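Local coordinates for protein neck and C-terminal motor domain of Kar3 (Candida glabrata, PDB 4GKR) that binds ADP in its kinesin-14 motor domain and probably hydrolyses ATP to drive movement along microtubules in mitosis, at residues V155-I160 with C208-R213; I247-K252 with G262-V267. All coordinates share one frame; numbering follows the deposited sequence.

Both contacts are antiparallel strand pairings in the mixed sheet of the kinesin motor domain, and they are neighbours in it: strand 152-163 of interaction 1 lies beside strand 242-252 of interaction 2, and S156 O probably accepts a hydrogen bond from H248 N. Interaction 1 is at the margin, partly buried, where two residues of strand 208-209 pair before the chain leaves for a helix; its S156/V209 face is open, whereas V155, C157 and L210 are covered. Interaction 2 lies deeper, a hairpin rich in leucine and isoleucine whose second strand also pairs in parallel with strand 108-113. The two share a packing surface, since V155 CG2 touches L249 CD2 at 3.8 Å.

Interaction 1 of 2, residues V155-I160 with C208-R213; sequences VSCEFI and CVLDSR
C157 and C208 form a backbone-to-backbone pair that joins the short strand 208-209 to the long strand 152-163 of the motor domain's mixed sheet, in antiparallel fashion. Each gives its N-H to the other's carbonyl: C157 N lies 2.9 Å from C208 O and C208 N lies 3.0 Å from C157 O. Next to it S156 and V209 make the non-hydrogen-bonded pair, their CA atoms 4.3 Å apart. A third bond, from L210 N to V155 O at 2.9 Å, carries the connection past this pair.

The side chains divide between two faces. S156 and V209 share the more open one: the small serine lies against H248 of the next strand and T207, and the beta-branched valine suits an extended backbone while lying exposed at the margin. On the face of C157 and C208, L210 does most of the apolar work. Its CG stands anti to the carbonyl carbon (chi1 -59°) and CD1 continues anti to CA (chi2 174°), reaching both V155 CG1, at 3.8 Å, and C157 SG, at 4.1 Å. The two branched side chains meet at a slant, methyl against methyl, while the short side chain of C157 puts SG against the leucine tip and also 4.3 Å from C208 CB. Helices cover this side: V155 touches F140 of helix 131-147, and C208 and L210 touch V219 and V216 of helix 213-222.

Beyond L210 the chain turns away, and S212 OG accepts a hydrogen bond from T215 N. R213 then makes a salt bridge to D144 of helix 131-147. The edge strand thus leads through a short loop into a helix N-capped by S212, which packs against the strand it follows, a strand-loop-helix connection at the margin of the kinesin motor fold's alpha/beta core.

Interaction 2 of 2, residues I247-K252 with G262-V267; sequences IHLEGK and GILNLV
Four backbone hydrogen bonds tie I247 to L264 and L249 to G262, the two hydrogen-bonded pairs of this antiparallel contact. I247 N and L264 O are 3.0 Å apart in a nearly straight bond (175° at the hydrogen), with the donor in the carbonyl plane. L264 N returns the bond to I247 O. L249 N meets G262 O at 2.7 Å, and G262 N completes the ring by donating to L249 O. Between them H248 and I263 form the non-hydrogen-bonded pair, where I263 CA approaches I247 O at 3.3 Å in a CA-H...O contact.

The axes of the two short strand segments make 164° between their N-to-C directions, close to antiparallel, as the arms of the beta hairpin 242-252/259-268 in the kinesin motor domain; its second arm pairs on with strand 108-113, linking the hairpin to the parallel part of the sheet.

Apolar contacts fill the buried face, which suits aliphatic residues: L264 and L266 pack on helix 131-147, I247 and L249 on V155 of strand 152-163. L264 CD1 touches both I247 CB, at 4.1 Å, and L249 CG, at 4.3 Å. Further along, I247 CD1 meets L266 CD1 at 3.7 Å; the isoleucine's extended chain (chi2 166°) carries its methyl there. G262 puts no side chain on this face, where a CB would come close to L249 CB. On the partly exposed face, the amphipathic imidazole of H248 brings ND1 to 4.3 Å from I263 CG1.

Interaction 1 of 2, residues V155-I160 with C208-R213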
loop_
_atom_site.group_PDB
_atom_site.type_symbol
_atom_site.label_atom_id
_atom_site.label_comp_id
_atom_site.label_asym_id
_atom_site.label_seq_id
_atom_site.Cartn_x
_atom_site.Cartn_y
_atom_site.Cartn_z
ATOM N N VAL A 155 8.814 17.115 -6.761
ATOM C CA VAL A 155 7.832 16.137 -6.346
ATOM C C VAL A 155 6.632 16.259 -7.265
ATOM O O VAL A 155 6.009 17.316 -7.340
ATOM C CB VAL A 155 7.347 16.381 -4.901
ATOM C CG1 VAL A 155 6.401 15.273 -4.462
ATOM C CG2 VAL A 155 8.511 16.435 -3.942
ATOM N N SER A 156 6.305 15.188 -7.970
ATOM C CA SER A 156 5.049 15.156 -8.701
ATOM C C SER A 156 4.264 13.910 -8.346
ATOM O O SER A 156 4.804 12.957 -7.783
ATOM C CB SER A 156 5.277 15.246 -10.207
ATOM O OG SER A 156 6.364 14.436 -10.600
ATOM N N CYS A 157 2.974 13.930 -8.644
ATOM C CA CYS A 157 2.150 12.780 -8.368
ATOM C C CYS A 157 1.055 12.572 -9.397
ATOM O O CYS A 157 0.723 13.464 -10.171
ATOM C CB CYS A 157 1.553 12.883 -6.969
ATOM S SG CYS A 157 0.150 14.014 -6.883
ATOM N N GLU A 158 0.518 11.361 -9.374
ATOM C CA GLU A 158 -0.592 10.941 -10.185
ATOM C C GLU A 158 -1.470 10.101 -9.291
ATOM O O GLU A 158 -0.984 9.429 -8.381
ATOM C CB GLU A 158 -0.111 10.113 -11.376
ATOM C CG GLU A 158 0.542 10.933 -12.469
ATOM C CD GLU A 158 1.863 10.352 -12.960
ATOM O OE1 GLU A 158 2.198 9.193 -12.597
ATOM O OE2 GLU A 158 2.575 11.062 -13.721
ATOM N N PHE A 159 -2.770 10.134 -9.554
ATOM C CA PHE A 159 -3.735 9.449 -8.738
ATOM C C PHE A 159 -4.699 8.751 -9.673
ATOM O O PHE A 159 -5.503 9.400 -10.349
ATOM C CB PHE A 159 -4.443 10.444 -7.824
ATOM C CG PHE A 159 -5.231 9.809 -6.712
ATOM C CD1 PHE A 159 -4.945 8.525 -6.265
ATOM C CD2 PHE A 159 -6.255 10.507 -6.101
ATOM C CE1 PHE A 159 -5.662 7.951 -5.240
ATOM C CE2 PHE A 159 -6.984 9.936 -5.076
ATOM C CZ PHE A 159 -6.690 8.651 -4.645
ATOM N N ILE A 160 -4.592 7.427 -9.744
ATOM C CA ILE A 160 -5.431 6.656 -10.663
ATOM C C ILE A 160 -6.291 5.610 -9.961
ATOM O O ILE A 160 -6.041 5.240 -8.803
ATOM C CB ILE A 160 -4.630 6.004 -11.822
ATOM C CG1 ILE A 160 -3.665 4.934 -11.300
ATOM C CG2 ILE A 160 -3.907 7.066 -12.653
ATOM C CD1 ILE A 160 -3.075 4.082 -12.387
ATOM N N CYS A 208 0.209 16.160 -11.452
ATOM C CA CYS A 208 0.190 17.339 -10.644
ATOM C C CYS A 208 1.563 17.537 -9.982
ATOM O O CYS A 208 2.070 16.636 -9.309
ATOM C CB CYS A 208 -0.916 17.179 -9.616
ATOM S SG CYS A 208 -0.868 18.372 -8.274
ATOM N N VAL A 209 2.171 18.701 -10.210
ATOM C CA VAL A 209 3.424 19.087 -9.552
ATOM C C VAL A 209 3.135 19.604 -8.138
ATOM O O VAL A 209 2.436 20.606 -7.976
ATOM C CB VAL A 209 4.175 20.177 -10.346
ATOM C CG1 VAL A 209 5.302 20.766 -9.511
ATOM C CG2 VAL A 209 4.710 19.626 -11.662
ATOM N N LEU A 210 3.663 18.921 -7.123
ATOM C CA LEU A 210 3.499 19.346 -5.722
ATOM C C LEU A 210 4.525 20.425 -5.346
ATOM O O LEU A 210 5.647 20.131 -4.923
ATOM C CB LEU A 210 3.538 18.143 -4.774
ATOM C CG LEU A 210 2.466 17.075 -5.044
ATOM C CD1 LEU A 210 2.658 15.855 -4.161
ATOM C CD2 LEU A 210 1.052 17.606 -4.870
ATOM N N ASP A 211 4.125 21.679 -5.537
ATOM C CA ASP A 211 5.032 22.812 -5.423
ATOM C C ASP A 211 5.129 23.307 -3.987
ATOM O O ASP A 211 6.140 23.892 -3.599
ATOM C CB ASP A 211 4.578 23.953 -6.343
ATOM N N SER A 212 4.074 23.065 -3.208
ATOM C CA SER A 212 3.945 23.637 -1.872
ATOM C C SER A 212 3.023 22.816 -0.970
ATOM O O SER A 212 2.261 21.967 -1.447
ATOM C CB SER A 212 3.436 25.090 -1.962
ATOM O OG SER A 212 2.060 25.165 -2.315
ATOM N N ARG A 213 3.096 23.079 0.334
ATOM C CA ARG A 213 2.163 22.487 1.293
ATOM C C ARG A 213 0.727 22.975 1.041
ATOM O O ARG A 213 -0.232 22.238 1.267
ATOM C CB ARG A 213 2.625 22.718 2.743
ATOM C CG ARG A 213 3.727 21.750 3.175
ATOM C CD ARG A 213 4.143 21.907 4.631
ATOM N NE ARG A 213 5.314 21.083 4.968
ATOM C CZ ARG A 213 6.592 21.447 4.792
ATOM N NH1 ARG A 213 6.901 22.629 4.271
ATOM N NH2 ARG A 213 7.578 20.626 5.132
#

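Interaction 2 of 2, residues I247-K252 with G262-V267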
loop_
_atom_site.group_PDB
_atom_site.type_symbol
_atom_site.label_atom_id
_atom_site.label_comp_id
_atom_site.label_asym_id
_atom_site.label_seq_id
_atom_site.Cartn_x
_atom_site.Cartn_y
_atom_site.Cartn_z
ATOM N N ILE A 247 3.838 8.788 -6.418
ATOM C CA ILE A 247 4.679 9.948 -6.188
ATOM C C ILE A 247 6.039 9.737 -6.856
ATOM O O ILE A 247 6.687 8.726 -6.655
ATOM C CB ILE A 247 4.871 10.180 -4.685
ATOM C CG1 ILE A 247 3.511 10.137 -3.987
ATOM C CG2 ILE A 247 5.634 11.476 -4.434
ATOM C CD1 ILE A 247 3.583 10.017 -2.475
ATOM N N HIS A 248 6.446 10.694 -7.666
ATOM C CA HIS A 248 7.745 10.672 -8.282
ATOM C C HIS A 248 8.603 11.671 -7.558
ATOM O O HIS A 248 8.175 12.824 -7.325
ATOM C CB HIS A 248 7.635 11.052 -9.749
ATOM C CG HIS A 248 6.955 10.013 -10.608
ATOM N ND1 HIS A 248 7.632 9.226 -11.471
ATOM C CD2 HIS A 248 5.612 9.665 -10.736
ATOM C CE1 HIS A 248 6.772 8.415 -12.115
ATOM N NE2 HIS A 248 5.536 8.681 -11.663
ATOM N N LEU A 249 9.815 11.239 -7.192
ATOM C CA LEU A 249 10.802 12.086 -6.537
ATOM C C LEU A 249 12.019 12.238 -7.402
ATOM O O LEU A 249 12.708 11.253 -7.647
ATOM C CB LEU A 249 11.271 11.445 -5.242
ATOM C CG LEU A 249 10.436 11.521 -3.992
ATOM C CD1 LEU A 249 11.431 11.533 -2.843
ATOM C CD2 LEU A 249 9.580 12.775 -4.001
ATOM N N GLU A 250 12.318 13.460 -7.839
ATOM C CA GLU A 250 13.539 13.706 -8.602
ATOM C C GLU A 250 14.421 14.724 -7.876
ATOM O O GLU A 250 13.977 15.834 -7.559
ATOM C CB GLU A 250 13.222 14.174 -10.029
ATOM N N GLY A 251 15.673 14.346 -7.616
ATOM C CA GLY A 251 16.622 15.245 -6.981
ATOM C C GLY A 251 17.889 15.400 -7.790
ATOM O O GLY A 251 18.391 14.443 -8.384
ATOM N N LYS A 252 18.384 16.629 -7.817
ATOM C CA LYS A 252 19.655 16.952 -8.409
ATOM C C LYS A 252 20.382 17.739 -7.347
ATOM O O LYS A 252 19.757 18.402 -6.517
ATOM C CB LYS A 252 19.486 17.804 -9.676
ATOM N N GLY A 262 13.114 8.368 -7.145
ATOM C CA GLY A 262 12.386 7.438 -6.312
ATOM C C GLY A 262 10.919 7.492 -6.680
ATOM O O GLY A 262 10.352 8.570 -6.843
ATOM N N ILE A 263 10.309 6.328 -6.844
ATOM C CA ILE A 263 8.878 6.239 -6.961
ATOM C C ILE A 263 8.363 5.629 -5.665
ATOM O O ILE A 263 9.019 4.755 -5.091
ATOM C CB ILE A 263 8.498 5.335 -8.135
ATOM C CG1 ILE A 263 9.165 5.826 -9.417
ATOM C CG2 ILE A 263 6.989 5.290 -8.311
ATOM C CD1 ILE A 263 9.751 4.704 -10.256
ATOM N N LEU A 264 7.221 6.123 -5.193
ATOM C CA LEU A 264 6.459 5.498 -4.116
ATOM C C LEU A 264 5.089 5.198 -4.673
ATOM O O LEU A 264 4.452 6.081 -5.224
ATOM C CB LEU A 264 6.290 6.431 -2.929
ATOM C CG LEU A 264 7.539 6.924 -2.214
ATOM C CD1 LEU A 264 7.900 8.326 -2.668
ATOM C CD2 LEU A 264 7.311 6.942 -0.719
ATOM N N ASN A 265 4.618 3.969 -4.541
ATOM C CA ASN A 265 3.296 3.651 -5.051
ATOM C C ASN A 265 2.445 3.276 -3.879
ATOM O O ASN A 265 2.726 2.276 -3.239
ATOM C CB ASN A 265 3.349 2.480 -6.027
ATOM C CG ASN A 265 4.348 2.694 -7.128
ATOM O OD1 ASN A 265 4.015 3.203 -8.192
ATOM N ND2 ASN A 265 5.591 2.332 -6.869
ATOM N N LEU A 266 1.428 4.072 -3.575
ATOM C CA LEU A 266 0.624 3.801 -2.407
ATOM C C LEU A 266 -0.656 3.269 -2.932
ATOM O O LEU A 266 -1.380 3.979 -3.610
ATOM C CB LEU A 266 0.440 5.059 -1.557
ATOM C CG LEU A 266 1.813 5.699 -1.289
ATOM C CD1 LEU A 266 1.723 7.168 -0.953
ATOM C CD2 LEU A 266 2.608 4.947 -0.234
ATOM N N VAL A 267 -0.915 1.996 -2.646
ATOM C CA VAL A 267 -2.001 1.272 -3.290
ATOM C C VAL A 267 -3.088 0.820 -2.309
ATOM O O VAL A 267 -2.807 0.243 -1.280
ATOM C CB VAL A 267 -1.450 0.085 -4.112
ATOM C CG1 VAL A 267 -2.563 -0.619 -4.877
ATOM C CG2 VAL A 267 -0.388 0.564 -5.095
#